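Local coordinates for putative uncharacterized protein (Chaetomium thermophilum, PDB 5T8V) that probably acts as a cohesin loader that binds chromatin, the chain here being the C-terminal HEAT-repeat part of the Scc2 protein, at residues K1127-I1132 and V1145-S1150; T1162-I1167 and I1204-A1209. All blocks are in the same frame, centred on the assembly; numbering follows the deposited sequence.

Contact 1: residues K1127-I1132 and V1145-S1150; sequences KDITRI and VEVLAS
Ile1129 and Leu1148 face each other between two helices and run past one another in opposite directions, a compact example of apolar helix packing; no hydrogen bond passes between 1127-1132 and 1145-1150. Around this pair the contact spreads both ways. On one side the CD1 end of Ile1129 meets Val1147 CG1 at 4.1 Å, the two side chains crossing at about a right angle. On the other, Leu1148 sends its second methyl, CD2, to 3.6 Å from Thr1130 OG1, while the same methyl stands 4.0 Å from Thr1130 CA. Chi1 of -62° sets that hydroxyl beside its own backbone N, where it bonds to the carbonyl of Leu1126 one turn back. An alanine in place of Leu1148 would take away both methyls and is likely to leave a gap beside Ile1129 and Thr1130. The axes of the two short helical segments come within 9.2 Å, their N-to-C directions 131° apart, nearer antiparallel than parallel. Helices 1115-1133 and 1139-1154 thus pack as successive helices of the HEAT-repeat alpha-solenoid. Farther out, helix 1065-1086 supplies Leu1072 to Ile1129 and Leu1079 to Val1147, and helix 1163-1169 reaches Leu1148 through Phe1166.

Contact 2: residues T1162-I1167 and I1204-A1209; sequences TGVTFI and IQSIFA
No ring lies between Val1164 and Ser1206 or between Ile1167 and Ile1207, the two pairs that join these segments; the aromatic groups belong to the flanks. The Phe1166 ring has Thr1162 CG2 in its plane at the edge, and it packs on helices 1139-1154 and 1175-1191. Phe1208 instead meets the rings of Tyr1275 and Phe1278, with planes at about 50° in each case. Between the segments meet three aliphatic side chains and one serine. Val1164 brings one branch, CG1, against the serine: the methyl is 3.5 Å from Ser1206 CB and equally near its OG. That hydroxyl is swung anti to the backbone N (chi1 178°), and its hydrogen-bond partner is the hydroxyl of Thr1168, which is also bonded to the carbonyl oxygen of Val1164. Thr1168 thus ties the serine to helix 1163-1169, a polar link beside the apolar touch. A turn farther along 1162-1167, and at the next residue of 1204-1209, Ile1167 and Ile1207 cross at about a right angle. The reach comes from Ile1207, whose extended chain (chi2 173°) carries CD1 to 3.9 Å from Ile1167 CG2. The same terminal methyl lies 4.0 Å from Ile1167 O, so backbone as well as side chain forms the seat. Helices packed through mainly aliphatic side chains, here 1163-1169 against 1200-1213, are consistent with the HEAT-repeat alpha-solenoid of this protein.

Contacts 1 and 2 follow one another along the chain, the first closing before the second opens, and their centres lie about 14 Å apart. They meet mainly where helix 1163-1169 packs on helix 1139-1154, the one before it in the chain. There Phe1166, which takes no part in joining 1162-1167 to 1204-1209, turns to contact 1 instead: its CZ lies 3.5 Å from Ala1149 N, and its CE1 is 3.6 Å from Val1145 CG2. A lighter touch, on helix 1115-1133, sets Thr1165 OG1 4.0 Å from Thr1130 CG2. Helix 1163-1169 therefore connects both contacts, within the conserved C-terminal region of the Scc2 family, and illustrates how successive helices of a solenoid pack one on the next.

Contact 1: residues K1127-I1132 and V1145-S1150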
ATOM      1  N   LYS A1127     -44.889  31.054   9.043  1.00 57.43           N
ATOM      2  CA  LYS A1127     -45.466  29.898   9.722  1.00 58.29           C
ATOM      3  C   LYS A1127     -45.801  28.786   8.734  1.00 56.23           C
ATOM      4  O   LYS A1127     -45.503  27.611   8.981  1.00 55.22           O
ATOM      5  CB  LYS A1127     -46.714  30.317  10.497  1.00 61.67           C
ATOM      6  CG  LYS A1127     -46.444  31.335  11.596  1.00 64.98           C
ATOM      7  CD  LYS A1127     -47.728  31.754  12.297  1.00 68.84           C
ATOM      8  CE  LYS A1127     -47.455  32.734  13.428  1.00 70.49           C
ATOM      9  NZ  LYS A1127     -48.710  33.161  14.115  1.00 73.00           N
ATOM     10  N   ASP A1128     -46.413  29.139   7.602  1.00 56.62           N
ATOM     11  CA  ASP A1128     -46.815  28.131   6.628  1.00 54.84           C
ATOM     12  C   ASP A1128     -45.602  27.460   5.997  1.00 52.40           C
ATOM     13  O   ASP A1128     -45.542  26.226   5.902  1.00 51.65           O
ATOM     14  CB  ASP A1128     -47.696  28.766   5.554  1.00 54.99           C
ATOM     15  CG  ASP A1128     -48.932  29.424   6.131  1.00 57.97           C
ATOM     16  OD1 ASP A1128     -49.947  28.721   6.312  1.00 59.27           O
ATOM     17  OD2 ASP A1128     -48.885  30.641   6.409  1.00 59.35           O
ATOM     18  N   ILE A1129     -44.619  28.252   5.562  1.00 49.75           N
ATOM     19  CA  ILE A1129     -43.446  27.660   4.924  1.00 48.30           C
ATOM     20  C   ILE A1129     -42.725  26.750   5.907  1.00 48.36           C
ATOM     21  O   ILE A1129     -42.246  25.668   5.541  1.00 48.24           O
ATOM     22  CB  ILE A1129     -42.508  28.749   4.370  1.00 48.01           C
ATOM     23  CG1 ILE A1129     -43.275  29.782   3.537  1.00 47.86           C
ATOM     24  CG2 ILE A1129     -41.463  28.105   3.474  1.00 47.44           C
ATOM     25  CD1 ILE A1129     -42.474  31.031   3.235  1.00 47.54           C
ATOM     26  N   THR A1130     -42.644  27.166   7.172  1.00 40.74           N
ATOM     27  CA  THR A1130     -42.083  26.304   8.208  1.00 41.05           C
ATOM     28  C   THR A1130     -42.855  24.993   8.294  1.00 41.52           C
ATOM     29  O   THR A1130     -42.261  23.909   8.294  1.00 41.02           O
ATOM     30  CB  THR A1130     -42.097  27.026   9.559  1.00 42.53           C
ATOM     31  OG1 THR A1130     -41.284  28.205   9.487  1.00 42.34           O
ATOM     32  CG2 THR A1130     -41.569  26.119  10.673  1.00 42.56           C
ATOM     33  N   ARG A1131     -44.186  25.074   8.370  1.00 47.97           N
ATOM     34  CA  ARG A1131     -45.004  23.867   8.424  1.00 49.38           C
ATOM     35  C   ARG A1131     -44.659  22.920   7.282  1.00 48.88           C
ATOM     36  O   ARG A1131     -44.423  21.727   7.499  1.00 49.40           O
ATOM     37  CB  ARG A1131     -46.488  24.232   8.384  1.00 51.26           C
ATOM     38  CG  ARG A1131     -47.425  23.026   8.406  1.00 52.99           C
ATOM     39  CD  ARG A1131     -48.872  23.429   8.189  1.00 55.28           C
ATOM     40  NE  ARG A1131     -49.052  24.166   6.940  1.00 55.63           N
ATOM     41  CZ  ARG A1131     -49.043  23.613   5.730  1.00 55.44           C
ATOM     42  NH1 ARG A1131     -48.852  22.305   5.591  1.00 55.38           N
ATOM     43  NH2 ARG A1131     -49.217  24.369   4.654  1.00 54.39           N
ATOM     44  N   ILE A1132     -44.629  23.437   6.052  1.00 43.29           N
ATOM     45  CA  ILE A1132     -44.315  22.585   4.907  1.00 42.93           C
ATOM     46  C   ILE A1132     -42.921  21.989   5.055  1.00 42.67           C
ATOM     47  O   ILE A1132     -42.679  20.835   4.679  1.00 42.22           O
ATOM     48  CB  ILE A1132     -44.456  23.379   3.593  1.00 41.66           C
ATOM     49  CG1 ILE A1132     -45.914  23.795   3.384  1.00 43.43           C
ATOM     50  CG2 ILE A1132     -43.970  22.549   2.405  1.00 39.64           C
ATOM     51  CD1 ILE A1132     -46.126  24.761   2.234  1.00 43.20           C
ATOM     52  N   VAL A1145     -37.686  24.262   2.911  1.00 43.99           N
ATOM     53  CA  VAL A1145     -36.459  24.604   3.624  1.00 44.60           C
ATOM     54  C   VAL A1145     -35.498  25.358   2.724  1.00 44.03           C
ATOM     55  O   VAL A1145     -34.641  26.098   3.217  1.00 44.94           O
ATOM     56  CB  VAL A1145     -35.778  23.341   4.198  1.00 45.07           C
ATOM     57  CG1 VAL A1145     -35.415  22.390   3.095  1.00 45.08           C
ATOM     58  CG2 VAL A1145     -34.538  23.712   5.004  1.00 45.60           C
ATOM     59  N   GLU A1146     -35.602  25.177   1.408  1.00 45.42           N
ATOM     60  CA  GLU A1146     -34.763  25.945   0.497  1.00 46.28           C
ATOM     61  C   GLU A1146     -35.188  27.405   0.470  1.00 47.10           C
ATOM     62  O   GLU A1146     -34.361  28.286   0.205  1.00 47.70           O
ATOM     63  CB  GLU A1146     -34.820  25.339  -0.905  1.00 46.87           C
ATOM     64  CG  GLU A1146     -33.730  25.826  -1.840  1.00 48.22           C
ATOM     65  CD  GLU A1146     -33.701  25.053  -3.144  1.00 49.36           C
ATOM     66  OE1 GLU A1146     -34.489  24.095  -3.283  1.00 48.99           O
ATOM     67  OE2 GLU A1146     -32.892  25.405  -4.028  1.00 50.86           O
ATOM     68  N   VAL A1147     -36.464  27.679   0.743  1.00 47.07           N
ATOM     69  CA  VAL A1147     -36.910  29.059   0.915  1.00 46.35           C
ATOM     70  C   VAL A1147     -36.483  29.599   2.275  1.00 46.96           C
ATOM     71  O   VAL A1147     -35.992  30.730   2.379  1.00 48.07           O
ATOM     72  CB  VAL A1147     -38.434  29.145   0.719  1.00 45.84           C
ATOM     73  CG1 VAL A1147     -38.970  30.512   1.145  1.00 46.75           C
ATOM     74  CG2 VAL A1147     -38.791  28.873  -0.733  1.00 44.68           C
ATOM     75  N   LEU A1148     -36.659  28.806   3.338  1.00 44.26           N
ATOM     76  CA  LEU A1148     -36.301  29.283   4.674  1.00 45.34           C
ATOM     77  C   LEU A1148     -34.808  29.551   4.789  1.00 44.34           C
ATOM     78  O   LEU A1148     -34.391  30.486   5.480  1.00 44.87           O
ATOM     79  CB  LEU A1148     -36.737  28.277   5.738  1.00 46.75           C
ATOM     80  CG  LEU A1148     -38.017  28.672   6.473  1.00 48.23           C
ATOM     81  CD1 LEU A1148     -39.150  28.775   5.481  1.00 48.92           C
ATOM     82  CD2 LEU A1148     -38.347  27.663   7.560  1.00 47.90           C
ATOM     83  N   ALA A1149     -33.984  28.732   4.133  1.00 38.14           N
ATOM     84  CA  ALA A1149     -32.546  28.961   4.166  1.00 39.13           C
ATOM     85  C   ALA A1149     -32.206  30.331   3.605  1.00 40.21           C
ATOM     86  O   ALA A1149     -31.374  31.050   4.165  1.00 41.60           O
ATOM     87  CB  ALA A1149     -31.819  27.863   3.390  1.00 39.09           C
ATOM     88  N   SER A1150     -32.853  30.718   2.503  1.00 44.43           N
ATOM     89  CA  SER A1150     -32.651  32.055   1.957  1.00 45.69           C
ATOM     90  C   SER A1150     -33.152  33.118   2.927  1.00 46.91           C
ATOM     91  O   SER A1150     -32.436  34.078   3.243  1.00 48.74           O
ATOM     92  CB  SER A1150     -33.361  32.176   0.607  1.00 45.08           C
ATOM     93  OG  SER A1150     -33.218  33.476   0.067  1.00 46.24           O
TER

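Contact 2: residues T1162-I1167 and I1204-A1209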
ATOM      1  N   THR A1162     -36.105  30.779  13.982  1.00 59.48           N
ATOM      2  CA  THR A1162     -35.549  29.960  12.912  1.00 56.27           C
ATOM      3  C   THR A1162     -34.621  28.870  13.439  1.00 54.38           C
ATOM      4  O   THR A1162     -34.578  27.768  12.886  1.00 52.96           O
ATOM      5  CB  THR A1162     -34.802  30.862  11.921  1.00 56.13           C
ATOM      6  OG1 THR A1162     -35.725  31.774  11.315  1.00 56.75           O
ATOM      7  CG2 THR A1162     -34.132  30.053  10.839  1.00 54.73           C
ATOM      8  N   GLY A1163     -33.878  29.165  14.503  1.00 62.14           N
ATOM      9  CA  GLY A1163     -32.864  28.256  15.004  1.00 61.23           C
ATOM     10  C   GLY A1163     -33.321  26.823  15.197  1.00 60.63           C
ATOM     11  O   GLY A1163     -32.786  25.904  14.570  1.00 60.37           O
ATOM     12  N   VAL A1164     -34.312  26.620  16.069  1.00 50.91           N
ATOM     13  CA  VAL A1164     -34.744  25.269  16.415  1.00 50.28           C
ATOM     14  C   VAL A1164     -35.163  24.500  15.171  1.00 48.29           C
ATOM     15  O   VAL A1164     -34.948  23.286  15.074  1.00 47.69           O
ATOM     16  CB  VAL A1164     -35.879  25.324  17.454  1.00 51.81           C
ATOM     17  CG1 VAL A1164     -36.495  23.942  17.668  1.00 52.03           C
ATOM     18  CG2 VAL A1164     -35.359  25.878  18.773  1.00 53.36           C
ATOM     19  N   THR A1165     -35.764  25.186  14.198  1.00 43.96           N
ATOM     20  CA  THR A1165     -36.225  24.501  12.996  1.00 42.64           C
ATOM     21  C   THR A1165     -35.054  23.906  12.224  1.00 41.87           C
ATOM     22  O   THR A1165     -35.094  22.739  11.821  1.00 41.67           O
ATOM     23  CB  THR A1165     -37.026  25.461  12.112  1.00 41.69           C
ATOM     24  OG1 THR A1165     -38.220  25.858  12.800  1.00 42.60           O
ATOM     25  CG2 THR A1165     -37.412  24.795  10.788  1.00 40.36           C
ATOM     26  N   PHE A1166     -33.999  24.693  12.002  1.00 44.41           N
ATOM     27  CA  PHE A1166     -32.854  24.186  11.250  1.00 44.17           C
ATOM     28  C   PHE A1166     -32.068  23.162  12.059  1.00 45.86           C
ATOM     29  O   PHE A1166     -31.588  22.164  11.507  1.00 45.54           O
ATOM     30  CB  PHE A1166     -31.948  25.338  10.819  1.00 43.47           C
ATOM     31  CG  PHE A1166     -32.427  26.057   9.590  1.00 42.93           C
ATOM     32  CD1 PHE A1166     -32.476  25.410   8.367  1.00 42.59           C
ATOM     33  CD2 PHE A1166     -32.819  27.378   9.655  1.00 42.90           C
ATOM     34  CE1 PHE A1166     -32.916  26.070   7.233  1.00 41.57           C
ATOM     35  CE2 PHE A1166     -33.258  28.045   8.524  1.00 42.51           C
ATOM     36  CZ  PHE A1166     -33.307  27.390   7.312  1.00 41.75           C
ATOM     37  N   ILE A1167     -31.922  23.392  13.365  1.00 46.53           N
ATOM     38  CA  ILE A1167     -31.308  22.384  14.226  1.00 46.70           C
ATOM     39  C   ILE A1167     -32.056  21.064  14.097  1.00 46.34           C
ATOM     40  O   ILE A1167     -31.452  19.983  14.118  1.00 46.69           O
ATOM     41  CB  ILE A1167     -31.273  22.876  15.685  1.00 47.77           C
ATOM     42  CG1 ILE A1167     -30.411  24.137  15.800  1.00 47.55           C
ATOM     43  CG2 ILE A1167     -30.732  21.787  16.607  1.00 48.28           C
ATOM     44  CD1 ILE A1167     -30.479  24.815  17.155  1.00 48.62           C
ATOM     45  N   ILE A1204     -33.683  20.020  21.715  1.00 47.46           N
ATOM     46  CA  ILE A1204     -33.638  18.575  21.924  1.00 46.01           C
ATOM     47  C   ILE A1204     -35.030  17.977  21.761  1.00 46.75           C
ATOM     48  O   ILE A1204     -35.236  17.033  20.986  1.00 46.87           O
ATOM     49  CB  ILE A1204     -33.040  18.255  23.306  1.00 45.15           C
ATOM     50  CG1 ILE A1204     -31.611  18.803  23.399  1.00 44.82           C
ATOM     51  CG2 ILE A1204     -33.048  16.750  23.563  1.00 44.40           C
ATOM     52  CD1 ILE A1204     -31.042  18.814  24.800  1.00 45.21           C
ATOM     53  N   GLN A1205     -36.009  18.520  22.490  1.00 47.63           N
ATOM     54  CA  GLN A1205     -37.385  18.055  22.345  1.00 48.75           C
ATOM     55  C   GLN A1205     -37.819  18.078  20.886  1.00 49.05           C
ATOM     56  O   GLN A1205     -38.483  17.149  20.410  1.00 49.09           O
ATOM     57  CB  GLN A1205     -38.320  18.921  23.192  1.00 50.78           C
ATOM     58  CG  GLN A1205     -38.048  18.852  24.689  1.00 51.84           C
ATOM     59  CD  GLN A1205     -38.631  20.033  25.445  1.00 53.40           C
ATOM     60  OE1 GLN A1205     -39.370  20.845  24.884  1.00 54.35           O
ATOM     61  NE2 GLN A1205     -38.291  20.141  26.725  1.00 53.36           N
ATOM     62  N   SER A1206     -37.441  19.131  20.158  1.00 40.91           N
ATOM     63  CA  SER A1206     -37.818  19.241  18.752  1.00 41.16           C
ATOM     64  C   SER A1206     -37.197  18.122  17.928  1.00 40.69           C
ATOM     65  O   SER A1206     -37.868  17.501  17.099  1.00 41.15           O
ATOM     66  CB  SER A1206     -37.399  20.606  18.204  1.00 40.97           C
ATOM     67  OG  SER A1206     -37.706  20.715  16.827  1.00 41.23           O
ATOM     68  N   ILE A1207     -35.906  17.854  18.136  1.00 40.16           N
ATOM     69  CA  ILE A1207     -35.249  16.784  17.391  1.00 40.15           C
ATOM     70  C   ILE A1207     -35.926  15.451  17.672  1.00 40.59           C
ATOM     71  O   ILE A1207     -36.138  14.642  16.760  1.00 41.05           O
ATOM     72  CB  ILE A1207     -33.746  16.740  17.726  1.00 39.83           C
ATOM     73  CG1 ILE A1207     -33.058  18.014  17.223  1.00 39.75           C
ATOM     74  CG2 ILE A1207     -33.089  15.503  17.102  1.00 40.16           C
ATOM     75  CD1 ILE A1207     -31.609  18.148  17.647  1.00 39.74           C
ATOM     76  N   PHE A1208     -36.284  15.201  18.934  1.00 43.29           N
ATOM     77  CA  PHE A1208     -36.947  13.944  19.269  1.00 44.07           C
ATOM     78  C   PHE A1208     -38.303  13.840  18.581  1.00 45.54           C
ATOM     79  O   PHE A1208     -38.612  12.826  17.945  1.00 45.64           O
ATOM     80  CB  PHE A1208     -37.104  13.811  20.783  1.00 44.32           C
ATOM     81  CG  PHE A1208     -37.949  12.639  21.195  1.00 45.32           C
ATOM     82  CD1 PHE A1208     -37.515  11.343  20.970  1.00 45.05           C
ATOM     83  CD2 PHE A1208     -39.179  12.832  21.800  1.00 47.26           C
ATOM     84  CE1 PHE A1208     -38.290  10.264  21.342  1.00 46.61           C
ATOM     85  CE2 PHE A1208     -39.959  11.755  22.176  1.00 48.73           C
ATOM     86  CZ  PHE A1208     -39.513  10.470  21.946  1.00 48.40           C
ATOM     87  N   ALA A1209     -39.132  14.881  18.702  1.00 55.72           N
ATOM     88  CA  ALA A1209     -40.441  14.859  18.055  1.00 55.93           C
ATOM     89  C   ALA A1209     -40.306  14.667  16.550  1.00 55.14           C
ATOM     90  O   ALA A1209     -41.129  13.989  15.925  1.00 55.85           O
ATOM     91  CB  ALA A1209     -41.202  16.146  18.365  1.00 55.98           C
TER